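Local coordinates for uncharacterized protein (Sulfolobus solfataricus P2, PDB 2QS7), which is of unknown function but belongs to the DsrE/DsrF-like family and has been put forward as a putative oxidoreductase, at residues D20-V25 with P85-L90; F43-L48 with S106-F111; V100-C105 with A120-D125. All blocks are in the same frame, centred on the assembly; numbering follows the deposited sequence. Where two conformers were deposited one is given.

Contact 1: D20-V25 with P85-L90; sequences DKLMPV and PMWHQL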
ATOM      1  N   ASP A  20       2.272  -4.076  12.800  1.00 53.01           N
ATOM      2  CA  ASP A  20       1.263  -4.785  12.019  1.00 53.71           C
ATOM      3  C   ASP A  20       1.577  -4.785  10.543  1.00 54.35           C
ATOM      4  O   ASP A  20       1.084  -5.637   9.825  1.00 55.71           O
ATOM      5  CB  ASP A  20      -0.150  -4.256  12.286  1.00 54.41           C
ATOM      6  CG  ASP A  20      -0.258  -2.770  12.086  1.00 58.62           C
ATOM      7  OD1 ASP A  20       0.439  -2.039  12.834  1.00 58.87           O
ATOM      8  OD2 ASP A  20      -1.054  -2.341  11.213  1.00 61.95           O
ATOM      9  N   LYS A  21       2.411  -3.859  10.076  1.00 55.46           N
ATOM     10  CA  LYS A  21       2.827  -3.874   8.676  1.00 56.42           C
ATOM     11  C   LYS A  21       4.170  -4.580   8.489  1.00 55.49           C
ATOM     12  O   LYS A  21       4.426  -5.196   7.462  1.00 57.62           O
ATOM     13  CB  LYS A  21       2.824  -2.480   8.077  1.00 59.77           C
ATOM     14  CG  LYS A  21       1.405  -1.911   7.981  1.00 67.02           C
ATOM     15  CD  LYS A  21       1.213  -1.045   6.741  1.00 74.38           C
ATOM     16  CE  LYS A  21      -0.174  -0.401   6.694  1.00 78.23           C
ATOM     17  NZ  LYS A  21      -0.357   0.571   5.550  1.00 85.31           N
ATOM     18  N   LEU A  22       5.016  -4.542   9.499  1.00 54.53           N
ATOM     19  CA  LEU A  22       6.297  -5.214   9.407  1.00 53.96           C
ATOM     20  C   LEU A  22       6.103  -6.726   9.456  1.00 55.22           C
ATOM     21  O   LEU A  22       6.863  -7.444   8.820  1.00 54.66           O
ATOM     22  CB  LEU A  22       7.251  -4.726  10.505  1.00 54.52           C
ATOM     23  CG  LEU A  22       7.761  -3.283  10.377  1.00 53.69           C
ATOM     24  CD1 LEU A  22       8.396  -2.788  11.684  1.00 51.90           C
ATOM     25  CD2 LEU A  22       8.723  -3.162   9.188  1.00 51.90           C
HETATM   26  N   MSE A  23       5.105  -7.226  10.198  1.00 55.95           N
HETATM   27  CA  MSE A  23       4.850  -8.681  10.235  1.00 55.83           C
HETATM   28  C   MSE A  23       4.574  -9.287   8.856  1.00 55.67           C
HETATM   29  O   MSE A  23       5.192 -10.278   8.511  1.00 55.42           O
HETATM   30  CB  MSE A  23       3.729  -9.028  11.211  1.00 55.64           C
HETATM   31  CG  MSE A  23       4.133  -9.065  12.698  1.00 63.22           C
HETATM   32 SE   MSE A  23       5.592 -10.329  13.090  0.75 73.77          SE
HETATM   33  CE  MSE A  23       5.149 -11.848  11.892  1.00 63.38           C
ATOM     34  N   PRO A  24       3.616  -8.730   8.097  1.00 56.80           N
ATOM     35  CA  PRO A  24       3.386  -9.146   6.713  1.00 56.38           C
ATOM     36  C   PRO A  24       4.675  -9.153   5.890  1.00 56.14           C
ATOM     37  O   PRO A  24       4.869 -10.032   5.041  1.00 59.08           O
ATOM     38  CB  PRO A  24       2.452  -8.063   6.177  1.00 56.29           C
ATOM     39  CG  PRO A  24       1.810  -7.490   7.290  1.00 60.91           C
ATOM     40  CD  PRO A  24       2.631  -7.731   8.522  1.00 59.98           C
ATOM     41  N   VAL A  25       5.524  -8.136   6.052  1.00 55.19           N
ATOM     42  CA  VAL A  25       6.821  -8.097   5.327  1.00 54.45           C
ATOM     43  C   VAL A  25       7.612  -9.357   5.657  1.00 54.85           C
ATOM     44  O   VAL A  25       8.083 -10.034   4.775  1.00 54.55           O
ATOM     45  CB  VAL A  25       7.657  -6.847   5.672  1.00 56.49           C
ATOM     46  CG1 VAL A  25       9.122  -7.004   5.160  1.00 51.77           C
ATOM     47  CG2 VAL A  25       6.970  -5.592   5.092  1.00 50.62           C
ATOM     48  N   PRO A  85       8.098 -16.051  15.400  1.00 66.67           N
ATOM     49  CA  PRO A  85       9.298 -15.197  15.282  1.00 66.05           C
ATOM     50  C   PRO A  85       8.996 -13.740  14.970  1.00 64.29           C
ATOM     51  O   PRO A  85       7.941 -13.446  14.395  1.00 64.43           O
ATOM     52  CB  PRO A  85      10.074 -15.798  14.098  1.00 65.37           C
ATOM     53  CG  PRO A  85       9.456 -17.115  13.806  1.00 67.45           C
ATOM     54  CD  PRO A  85       8.107 -17.188  14.459  1.00 66.63           C
HETATM   55  N   MSE A  86       9.904 -12.839  15.356  1.00 63.07           N
HETATM   56  CA  MSE A  86       9.772 -11.410  15.062  0.50 62.99           C
HETATM   57  C   MSE A  86       9.990 -11.224  13.560  1.00 61.77           C
HETATM   58  O   MSE A  86      10.672 -12.036  12.910  1.00 59.23           O
HETATM   59  CB  MSE A  86      10.804 -10.590  15.869  0.50 62.13           C
HETATM   60  CG  MSE A  86      10.743 -10.853  17.397  0.50 66.33           C
HETATM   61 SE   MSE A  86      12.080  -9.907  18.557  0.38 64.49          SE
HETATM   62  CE  MSE A  86      11.233  -8.188  18.794  0.50 62.18           C
ATOM     63  N   TRP A  87       9.431 -10.155  13.015  1.00 60.45           N
ATOM     64  CA  TRP A  87       9.535  -9.902  11.601  1.00 59.35           C
ATOM     65  C   TRP A  87      10.958  -9.937  11.056  1.00 57.57           C
ATOM     66  O   TRP A  87      11.201 -10.485   9.963  1.00 57.92           O
ATOM     67  CB  TRP A  87       8.858  -8.571  11.270  1.00 62.19           C
ATOM     68  CG  TRP A  87       9.621  -7.379  11.693  1.00 59.93           C
ATOM     69  CD1 TRP A  87       9.531  -6.717  12.868  1.00 59.40           C
ATOM     70  CD2 TRP A  87      10.602  -6.701  10.916  1.00 60.75           C
ATOM     71  NE1 TRP A  87      10.391  -5.654  12.874  1.00 56.49           N
ATOM     72  CE2 TRP A  87      11.065  -5.623  11.685  1.00 61.48           C
ATOM     73  CE3 TRP A  87      11.111  -6.884   9.629  1.00 62.86           C
ATOM     74  CZ2 TRP A  87      12.029  -4.734  11.226  1.00 63.81           C
ATOM     75  CZ3 TRP A  87      12.087  -6.002   9.170  1.00 63.83           C
ATOM     76  CH2 TRP A  87      12.539  -4.942   9.981  1.00 60.26           C
ATOM     77  N   HIS A  88      11.893  -9.340  11.776  1.00 56.61           N
ATOM     78  CA  HIS A  88      13.272  -9.292  11.298  1.00 57.15           C
ATOM     79  C   HIS A  88      13.957 -10.645  11.345  1.00 56.24           C
ATOM     80  O   HIS A  88      14.856 -10.885  10.562  1.00 56.35           O
ATOM     81  CB  HIS A  88      14.108  -8.242  12.019  1.00 60.16           C
ATOM     82  CG  HIS A  88      14.086  -8.368  13.499  1.00 60.34           C
ATOM     83  ND1 HIS A  88      14.918  -9.227  14.185  1.00 72.18           N
ATOM     84  CD2 HIS A  88      13.339  -7.730  14.433  1.00 72.65           C
ATOM     85  CE1 HIS A  88      14.674  -9.121  15.482  1.00 71.22           C
ATOM     86  NE2 HIS A  88      13.719  -8.221  15.660  1.00 66.67           N
ATOM     87  N   GLN A  89      13.554 -11.509  12.274  1.00 55.72           N
ATOM     88  CA  GLN A  89      14.083 -12.858  12.352  1.00 54.85           C
ATOM     89  C   GLN A  89      13.607 -13.645  11.152  1.00 54.18           C
ATOM     90  O   GLN A  89      14.353 -14.419  10.585  1.00 53.27           O
ATOM     91  CB  GLN A  89      13.633 -13.544  13.633  1.00 55.47           C
ATOM     92  CG  GLN A  89      14.186 -12.859  14.879  1.00 57.60           C
ATOM     93  CD  GLN A  89      13.693 -13.479  16.168  1.00 59.70           C
ATOM     94  OE1 GLN A  89      12.597 -14.047  16.242  1.00 64.66           O
ATOM     95  NE2 GLN A  89      14.507 -13.365  17.200  1.00 59.84           N
ATOM     96  N   LEU A  90      12.361 -13.427  10.745  1.00 53.64           N
ATOM     97  CA  LEU A  90      11.832 -14.070   9.549  1.00 53.58           C
ATOM     98  C   LEU A  90      12.623 -13.632   8.321  1.00 54.30           C
ATOM     99  O   LEU A  90      12.906 -14.450   7.434  1.00 53.64           O
ATOM    100  CB  LEU A  90      10.335 -13.784   9.366  1.00 52.27           C
ATOM    101  CG  LEU A  90       9.332 -14.392  10.357  1.00 55.75           C
ATOM    102  CD1 LEU A  90       7.935 -13.840  10.097  1.00 51.83           C
ATOM    103  CD2 LEU A  90       9.316 -15.919  10.331  1.00 51.03           C
TER

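Contact 2: F43-L48 with S106-F111; sequences FTFWGL and STTMEF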
ATOM      1  N   PHE A  43      13.933  -0.750   2.138  1.00 52.80           N
ATOM      2  CA  PHE A  43      13.443  -0.042   3.304  1.00 52.14           C
ATOM      3  C   PHE A  43      13.600   1.440   3.131  1.00 53.74           C
ATOM      4  O   PHE A  43      14.700   1.930   2.920  1.00 54.58           O
ATOM      5  CB  PHE A  43      14.138  -0.507   4.564  1.00 52.05           C
ATOM      6  CG  PHE A  43      13.773  -1.892   4.959  1.00 52.21           C
ATOM      7  CD1 PHE A  43      14.376  -2.972   4.341  1.00 48.86           C
ATOM      8  CD2 PHE A  43      12.841  -2.129   5.961  1.00 51.93           C
ATOM      9  CE1 PHE A  43      14.058  -4.277   4.700  1.00 52.75           C
ATOM     10  CE2 PHE A  43      12.506  -3.449   6.324  1.00 55.33           C
ATOM     11  CZ  PHE A  43      13.123  -4.524   5.672  1.00 51.64           C
ATOM     12  N   THR A  44      12.492   2.151   3.251  1.00 54.03           N
ATOM     13  CA  THR A  44      12.460   3.574   3.033  1.00 53.03           C
ATOM     14  C   THR A  44      11.575   4.232   4.086  1.00 52.93           C
ATOM     15  O   THR A  44      10.773   3.577   4.738  1.00 52.59           O
ATOM     16  CB  THR A  44      11.974   3.866   1.596  1.00 55.46           C
ATOM     17  OG1 THR A  44      12.204   5.242   1.296  1.00 54.67           O
ATOM     18  CG2 THR A  44      10.473   3.519   1.407  1.00 51.38           C
ATOM     19  N   PHE A  45      11.758   5.517   4.284  1.00 52.48           N
ATOM     20  CA  PHE A  45      10.997   6.252   5.293  1.00 54.75           C
ATOM     21  C   PHE A  45      10.911   5.529   6.618  1.00 53.37           C
ATOM     22  O   PHE A  45      11.930   5.254   7.230  1.00 54.26           O
ATOM     23  CB  PHE A  45       9.605   6.647   4.743  1.00 56.01           C
ATOM     24  CG  PHE A  45       9.650   7.834   3.827  1.00 59.93           C
ATOM     25  CD1 PHE A  45       9.990   7.679   2.477  1.00 63.39           C
ATOM     26  CD2 PHE A  45       9.422   9.123   4.329  1.00 62.68           C
ATOM     27  CE1 PHE A  45      10.082   8.805   1.627  1.00 66.59           C
ATOM     28  CE2 PHE A  45       9.511  10.247   3.495  1.00 64.51           C
ATOM     29  CZ  PHE A  45       9.840  10.090   2.149  1.00 65.38           C
ATOM     30  N   TRP A  46       9.711   5.199   7.052  1.00 52.64           N
ATOM     31  CA  TRP A  46       9.515   4.624   8.382  1.00 53.63           C
ATOM     32  C   TRP A  46      10.095   3.231   8.503  1.00 52.47           C
ATOM     33  O   TRP A  46      10.522   2.804   9.582  1.00 51.79           O
ATOM     34  CB  TRP A  46       8.027   4.618   8.721  1.00 52.02           C
ATOM     35  CG  TRP A  46       7.383   5.908   8.423  1.00 51.89           C
ATOM     36  CD1 TRP A  46       6.331   6.128   7.595  1.00 50.77           C
ATOM     37  CD2 TRP A  46       7.781   7.189   8.923  1.00 50.92           C
ATOM     38  NE1 TRP A  46       6.028   7.467   7.567  1.00 53.64           N
ATOM     39  CE2 TRP A  46       6.912   8.141   8.362  1.00 53.20           C
ATOM     40  CE3 TRP A  46       8.794   7.623   9.786  1.00 53.93           C
ATOM     41  CZ2 TRP A  46       7.012   9.511   8.645  1.00 56.10           C
ATOM     42  CZ3 TRP A  46       8.907   8.967  10.053  1.00 55.44           C
ATOM     43  CH2 TRP A  46       8.010   9.903   9.492  1.00 56.18           C
ATOM     44  N   GLY A  47      10.107   2.530   7.383  1.00 53.30           N
ATOM     45  CA  GLY A  47      10.647   1.190   7.337  1.00 53.08           C
ATOM     46  C   GLY A  47      12.143   1.235   7.514  1.00 53.96           C
ATOM     47  O   GLY A  47      12.731   0.327   8.066  1.00 54.60           O
ATOM     48  N   LEU A  48      12.778   2.289   7.039  1.00 54.27           N
ATOM     49  CA  LEU A  48      14.218   2.398   7.187  1.00 56.97           C
ATOM     50  C   LEU A  48      14.543   2.631   8.652  1.00 55.65           C
ATOM     51  O   LEU A  48      15.506   2.102   9.196  1.00 55.66           O
ATOM     52  CB  LEU A  48      14.734   3.524   6.310  1.00 57.17           C
ATOM     53  CG  LEU A  48      16.239   3.677   6.286  1.00 64.27           C
ATOM     54  CD1 LEU A  48      16.907   2.393   5.880  1.00 60.48           C
ATOM     55  CD2 LEU A  48      16.546   4.777   5.322  1.00 71.38           C
ATOM     56  N   SER A 106      18.710   5.479   0.127  1.00 59.25           N
ATOM     57  CA  SER A 106      19.666   6.540   0.372  1.00 60.07           C
ATOM     58  C   SER A 106      19.023   7.903   0.605  1.00 59.74           C
ATOM     59  O   SER A 106      19.560   8.693   1.370  1.00 61.40           O
ATOM     60  CB  SER A 106      20.677   6.615  -0.767  1.00 60.45           C
ATOM     61  OG  SER A 106      20.027   6.811  -1.999  1.00 62.45           O
ATOM     62  N   THR A 107      17.879   8.186  -0.018  1.00 60.12           N
ATOM     63  CA  THR A 107      17.215   9.499   0.151  1.00 60.56           C
ATOM     64  C   THR A 107      16.668   9.708   1.564  1.00 59.53           C
ATOM     65  O   THR A 107      16.898  10.741   2.183  1.00 58.82           O
ATOM     66  CB  THR A 107      16.094   9.702  -0.875  1.00 62.10           C
ATOM     67  OG1 THR A 107      16.659   9.602  -2.175  1.00 66.39           O
ATOM     68  CG2 THR A 107      15.461  11.089  -0.745  1.00 59.11           C
ATOM     69  N   THR A 108      15.953   8.717   2.059  1.00 58.40           N
ATOM     70  CA  THR A 108      15.446   8.714   3.410  1.00 59.84           C
ATOM     71  C   THR A 108      16.572   8.849   4.419  1.00 59.72           C
ATOM     72  O   THR A 108      16.412   9.510   5.452  1.00 60.26           O
ATOM     73  CB  THR A 108      14.769   7.332   3.733  1.00 61.48           C
ATOM     74  OG1 THR A 108      13.670   7.096   2.861  1.00 60.89           O
ATOM     75  CG2 THR A 108      14.321   7.261   5.236  1.00 60.40           C
HETATM   76  N   MSE A 109      17.700   8.192   4.161  1.00 59.31           N
HETATM   77  CA  MSE A 109      18.829   8.267   5.093  1.00 60.23           C
HETATM   78  C   MSE A 109      19.316   9.691   5.271  1.00 62.14           C
HETATM   79  O   MSE A 109      19.739  10.059   6.362  1.00 62.37           O
HETATM   80  CB  MSE A 109      19.956   7.347   4.678  1.00 59.29           C
HETATM   81  CG  MSE A 109      19.579   5.913   4.878  1.00 59.16           C
HETATM   82 SE   MSE A 109      20.856   4.771   4.102  0.75 57.47          SE
HETATM   83  CE  MSE A 109      22.369   5.259   5.181  1.00 50.50           C
ATOM     84  N   GLU A 110      19.276  10.480   4.203  1.00 64.30           N
ATOM     85  CA  GLU A 110      19.627  11.899   4.279  1.00 67.10           C
ATOM     86  C   GLU A 110      18.562  12.659   5.068  1.00 65.58           C
ATOM     87  O   GLU A 110      18.898  13.475   5.911  1.00 64.38           O
ATOM     88  CB  GLU A 110      19.776  12.534   2.878  1.00 68.55           C
ATOM     89  CG  GLU A 110      20.962  11.992   2.031  1.00 74.17           C
ATOM     90  CD  GLU A 110      21.023  12.595   0.623  1.00 72.77           C
ATOM     91  N   PHE A 111      17.280  12.394   4.793  1.00 65.54           N
ATOM     92  CA  PHE A 111      16.187  13.073   5.513  1.00 67.27           C
ATOM     93  C   PHE A 111      16.213  12.826   7.011  1.00 67.48           C
ATOM     94  O   PHE A 111      15.812  13.709   7.770  1.00 67.90           O
ATOM     95  CB  PHE A 111      14.752  12.659   5.113  1.00 68.72           C
ATOM     96  CG  PHE A 111      14.328  12.988   3.699  1.00 72.90           C
ATOM     97  CD1 PHE A 111      15.004  13.917   2.904  1.00 74.29           C
ATOM     98  CD2 PHE A 111      13.137  12.429   3.208  1.00 73.52           C
ATOM     99  CE1 PHE A 111      14.553  14.206   1.602  1.00 74.36           C
ATOM    100  CE2 PHE A 111      12.669  12.722   1.938  1.00 72.77           C
ATOM    101  CZ  PHE A 111      13.372  13.618   1.128  1.00 74.86           C
TER

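Contact 3: V100-C105 with A120-D125; sequences VKVFAC and AEFVDD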
ATOM      1  N   VAL A 100      17.484 -13.558  -0.744  1.00 53.43           N
ATOM      2  CA  VAL A 100      16.833 -12.389  -0.230  1.00 52.77           C
ATOM      3  C   VAL A 100      17.877 -11.288  -0.126  1.00 52.89           C
ATOM      4  O   VAL A 100      18.969 -11.513   0.419  1.00 52.47           O
ATOM      5  CB  VAL A 100      16.209 -12.660   1.181  1.00 54.42           C
ATOM      6  CG1 VAL A 100      15.595 -11.361   1.767  1.00 46.56           C
ATOM      7  CG2 VAL A 100      15.200 -13.766   1.094  1.00 53.16           C
ATOM      8  N   LYS A 101      17.547 -10.110  -0.670  1.00 52.37           N
ATOM      9  CA  LYS A 101      18.424  -8.950  -0.603  1.00 52.50           C
ATOM     10  C   LYS A 101      17.692  -7.813   0.090  1.00 53.47           C
ATOM     11  O   LYS A 101      16.515  -7.558  -0.191  1.00 53.33           O
ATOM     12  CB  LYS A 101      18.855  -8.510  -1.988  1.00 54.02           C
ATOM     13  CG  LYS A 101      19.744  -9.518  -2.711  1.00 55.15           C
ATOM     14  CD  LYS A 101      21.109  -9.539  -2.108  1.00 67.70           C
ATOM     15  CE  LYS A 101      22.023 -10.555  -2.786  1.00 72.49           C
ATOM     16  NZ  LYS A 101      21.815 -11.965  -2.277  1.00 80.66           N
ATOM     17  N   VAL A 102      18.400  -7.169   1.009  1.00 52.08           N
ATOM     18  CA  VAL A 102      17.872  -6.083   1.802  1.00 51.85           C
ATOM     19  C   VAL A 102      18.606  -4.831   1.443  1.00 51.43           C
ATOM     20  O   VAL A 102      19.833  -4.763   1.569  1.00 51.45           O
ATOM     21  CB  VAL A 102      18.040  -6.398   3.293  1.00 52.80           C
ATOM     22  CG1 VAL A 102      17.572  -5.252   4.188  1.00 51.96           C
ATOM     23  CG2 VAL A 102      17.276  -7.684   3.611  1.00 47.81           C
ATOM     24  N   PHE A 103      17.854  -3.853   0.974  1.00 49.79           N
ATOM     25  CA  PHE A 103      18.377  -2.558   0.571  1.00 51.36           C
ATOM     26  C   PHE A 103      17.805  -1.451   1.446  1.00 53.68           C
ATOM     27  O   PHE A 103      16.667  -1.518   1.862  1.00 52.47           O
ATOM     28  CB  PHE A 103      17.989  -2.263  -0.878  1.00 51.68           C
ATOM     29  CG  PHE A 103      18.544  -3.243  -1.858  1.00 46.50           C
ATOM     30  CD1 PHE A 103      19.866  -3.157  -2.269  1.00 52.19           C
ATOM     31  CD2 PHE A 103      17.778  -4.281  -2.313  1.00 56.65           C
ATOM     32  CE1 PHE A 103      20.402  -4.066  -3.155  1.00 53.32           C
ATOM     33  CE2 PHE A 103      18.290  -5.187  -3.203  1.00 52.28           C
ATOM     34  CZ  PHE A 103      19.613  -5.079  -3.632  1.00 50.88           C
ATOM     35  N   ALA A 104      18.620  -0.430   1.671  1.00 53.62           N
ATOM     36  CA  ALA A 104      18.246   0.750   2.404  1.00 55.56           C
ATOM     37  C   ALA A 104      18.209   1.914   1.429  1.00 56.92           C
ATOM     38  O   ALA A 104      19.088   2.064   0.601  1.00 55.27           O
ATOM     39  CB  ALA A 104      19.297   1.034   3.563  1.00 51.41           C
ATOM     40  N   CYS A 105      17.176   2.732   1.547  1.00 60.53           N
ATOM     41  CA  CYS A 105      16.963   3.906   0.723  1.00 60.59           C
ATOM     42  C   CYS A 105      17.889   5.058   1.076  1.00 59.98           C
ATOM     43  O   CYS A 105      17.832   5.585   2.182  1.00 59.96           O
ATOM     44  CB  CYS A 105      15.535   4.379   0.956  1.00 64.92           C
ATOM     45  SG  CYS A 105      15.127   5.982   0.255  1.00 72.75           S
ATOM     46  N   ALA A 120      21.191  -2.096  10.510  1.00 57.73           N
ATOM     47  CA  ALA A 120      21.377  -3.501  10.884  1.00 57.21           C
ATOM     48  C   ALA A 120      22.358  -4.167   9.900  1.00 58.18           C
ATOM     49  O   ALA A 120      22.450  -3.791   8.711  1.00 57.44           O
ATOM     50  CB  ALA A 120      20.043  -4.245  10.885  1.00 59.61           C
ATOM     51  N   GLU A 121      23.066  -5.173  10.403  1.00 57.66           N
ATOM     52  CA  GLU A 121      24.097  -5.876   9.642  1.00 58.80           C
ATOM     53  C   GLU A 121      23.556  -6.562   8.399  1.00 57.82           C
ATOM     54  O   GLU A 121      24.269  -6.713   7.414  1.00 57.54           O
ATOM     55  CB  GLU A 121      24.771  -6.947  10.513  1.00 60.45           C
ATOM     56  CG  GLU A 121      25.446  -6.398  11.782  1.00 74.82           C
ATOM     57  CD  GLU A 121      26.633  -5.467  11.502  1.00 88.54           C
ATOM     58  OE1 GLU A 121      27.171  -5.510  10.367  1.00 95.48           O
ATOM     59  OE2 GLU A 121      27.039  -4.717  12.431  1.00 91.61           O
ATOM     60  N   PHE A 122      22.290  -6.951   8.453  1.00 56.67           N
ATOM     61  CA  PHE A 122      21.693  -7.687   7.372  1.00 58.71           C
ATOM     62  C   PHE A 122      21.344  -6.838   6.149  1.00 55.41           C
ATOM     63  O   PHE A 122      20.818  -7.355   5.190  1.00 54.46           O
ATOM     64  CB  PHE A 122      20.522  -8.534   7.899  1.00 63.04           C
ATOM     65  CG  PHE A 122      19.210  -7.805   8.065  1.00 67.50           C
ATOM     66  CD1 PHE A 122      19.124  -6.433   8.192  1.00 75.80           C
ATOM     67  CD2 PHE A 122      18.046  -8.544   8.208  1.00 73.42           C
ATOM     68  CE1 PHE A 122      17.890  -5.816   8.358  1.00 74.62           C
ATOM     69  CE2 PHE A 122      16.815  -7.919   8.392  1.00 76.02           C
ATOM     70  CZ  PHE A 122      16.747  -6.558   8.467  1.00 70.39           C
ATOM     71  N   VAL A 123      21.617  -5.534   6.199  1.00 54.22           N
ATOM     72  CA  VAL A 123      21.395  -4.674   5.038  1.00 53.19           C
ATOM     73  C   VAL A 123      22.541  -4.946   4.082  1.00 53.81           C
ATOM     74  O   VAL A 123      23.710  -4.885   4.458  1.00 52.24           O
ATOM     75  CB  VAL A 123      21.376  -3.193   5.411  1.00 53.97           C
ATOM     76  CG1 VAL A 123      21.388  -2.296   4.157  1.00 49.31           C
ATOM     77  CG2 VAL A 123      20.177  -2.904   6.342  1.00 54.43           C
ATOM     78  N   ASP A 124      22.198  -5.266   2.854  1.00 53.04           N
ATOM     79  CA  ASP A 124      23.171  -5.584   1.828  1.00 54.22           C
ATOM     80  C   ASP A 124      23.723  -4.346   1.143  1.00 54.10           C
ATOM     81  O   ASP A 124      24.887  -4.294   0.813  1.00 52.76           O
ATOM     82  CB  ASP A 124      22.520  -6.533   0.803  1.00 55.23           C
ATOM     83  CG  ASP A 124      22.147  -7.851   1.439  1.00 57.62           C
ATOM     84  OD1 ASP A 124      23.072  -8.490   1.976  1.00 62.06           O
ATOM     85  OD2 ASP A 124      20.957  -8.230   1.467  1.00 58.03           O
ATOM     86  N   ASP A 125      22.905  -3.336   0.912  1.00 54.69           N
ATOM     87  CA  ASP A 125      23.400  -2.161   0.231  1.00 55.19           C
ATOM     88  C   ASP A 125      22.469  -0.982   0.419  1.00 54.14           C
ATOM     89  O   ASP A 125      21.327  -1.148   0.802  1.00 53.74           O
ATOM     90  CB  ASP A 125      23.549  -2.447  -1.273  1.00 58.16           C
ATOM     91  CG  ASP A 125      24.592  -1.552  -1.945  1.00 66.26           C
ATOM     92  OD1 ASP A 125      25.128  -0.603  -1.292  1.00 73.71           O
ATOM     93  OD2 ASP A 125      24.889  -1.807  -3.134  1.00 77.60           O
TER

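Contact 1: D20-V25 with P85-L90
Leu22 lies over one face of the Trp87 indole. Its CB stands 3.8 Å from the centroid of the five-membered ring and only 9° off the ring normal, a CH-pi contact, while CD1 continues over the same face to 3.7 Å from NE1 and CD2 reaches out toward CZ2. The backbone O of Leu22 also touches Trp87, 3.4 Å from CB. CG of Trp87 sits between the backbone N and the carbonyl carbon (chi1 74°), which stands the indole up against Leu22; His88 CB covers the opposite face, so the ring is sandwiched. Replacing Trp87 by an alanine is likely to open a gap between Leu22 and His88, leaving Leu22 CB and CD1 without the ring face they rest on. One residue further on, selenomethionine Met23 starts away from the other helix, but bends at chi2 and chi3 bring its SE to 3.8 Å from Trp87 N. Met23 and Leu90 cross at about a right angle, CE of the former 3.9 Å from CD1 of the latter. Met86 is the N-cap of helix 87-97, and Gln89, three residues on, folds its OE1 back to accept from Met86 N (3.1 Å), the donor well above the carbonyl plane; Leu90 N returns to Met86 O. These bonds belong to the first turn, which carries Trp87 and Leu90. Two helices thus pack at their N-terminal turns against a parallel alpha/beta sheet, helix 19-34 being kinked where Pro24 lacks an N-H. Toward the sheet, Leu22 and Val25 pack on Val14 of strand 9-14, and Leu90 extends the packing along helix 19-34 to Ile27 and Ser30. Helix 19-34 also meets the second subunit, whose Phe45 touches Met23 and whose Phe15 touches Pro24.

Contact 2: F43-L48 with S106-F111
Thr44 and Thr108 meet through their hydroxyls, OG1 to OG1 at 2.8 Å, a hydrogen bond in which either could donate. The parallel alpha/beta fold brings them together: strands 38-43 and 99-105 are neighbours, and the segment leaving each one turns into a short helix, 45-50 and 106-111, at the same end of the sheet. With chi1 at -168°, Thr44 extends its hydroxyl away from its backbone N and toward Thr108, the two side chains meeting nearly at a right angle. Phe45 follows, its CB pointing away from the second helix but its ring turning back; CD1 passes 3.7 Å from Thr108 OG1, and CZ approaches Phe111 CE2 at 3.9 Å, arriving at the edge of the Phe111 ring and in its plane. In the same chain the Phe45 ring also meets that of Phe15. Tyr84 of the third subunit meets the Phe111 ring edge-to-face, which carries this aromatic group into the trimer interface. Leu48, one turn on, slides past Thr108 in the opposite direction. Thr108 therefore works with both branches: OG1 faces Thr44, while its methyl, anti to the backbone N, meets the leucine. The fit is tight here, for Leu48 CD2 lies 3.3 Å from Thr108 CG2 and equally 3.3 Å from CG of selenomethionine Met109.

Contact 3: V100-C105 with A120-D125
Val102 and Asp124 are joined at both polar atoms of the valine backbone. Val102 N donates to Asp124 OD2 at 2.8 Å in a nearly straight bond (171°), using the anti lone pair of that oxygen; Asp124 N donates back to Val102 O at 2.7 Å. The carboxylate thus stands in for a backbone acceptor just ahead of the point where regular strand pairing begins. CG of Asp124, anti to its carbonyl carbon (chi1 -64°), folds alongside the strand to reach it, and OD1 makes a salt bridge with Lys95, which probably steadies the negative charge. The aliphatic part of Lys101 crosses Asp124 at about a right angle, CD 3.8 Å from OD2. On its apolar side Val102 puts CG1 4.1 Å from Val123 CG2 and 4.2 Å from Phe122 CE1, and its CB comes 3.5 Å from Phe122 O; these partners are the last two residues of the type I turn from Ala120 to Val123. Asp125 takes up the strand proper. Its N makes a weak second bond to Val102 O, and its carbonyl receives Ala104 N at 2.9 Å, in the carbonyl plane, giving the parallel bridge of Phe103 with Asp125. The two side chains of that bridge share one face of the sheet, Asp125 CB lying 3.9 Å from Phe103 CD1. Strand 99-105 is flanked by strand 38-43 on one edge and by 125-127, outermost in this chain, on the other. The loop ahead of the latter reaches back to helix 87-97, where Phe122 packs on Val91 and Gln92 and its carbonyl O accepts from Lys95.

In the fold
The three contacts are built on or beside one parallel sheet, their centres about 12 to 18 Å apart. Contact 2 interleaves along the chain with both others, whereas contact 1 closes before contact 3 opens. Contacts 2 and 3 are the nearest pair and share the pairing of strands 38-43 and 99-105: Phe43 N–Phe103 O and Phe43 O–Cys105 N, each 2.9 Å, are probable hydrogen bonds. Trp87 of contact 1 packs on Phe43 of contact 2, and helix 87-97 leads directly into strand 99-105 of contact 3. Contacts 1 and 2 both reach other subunits, for Asp20 bonds Trp46 of a neighbouring copy, so the buried core and the assembly interface lie side by side there; contact 3 adds the outer strand 125-127, and no other chain of the assembly touches its segments.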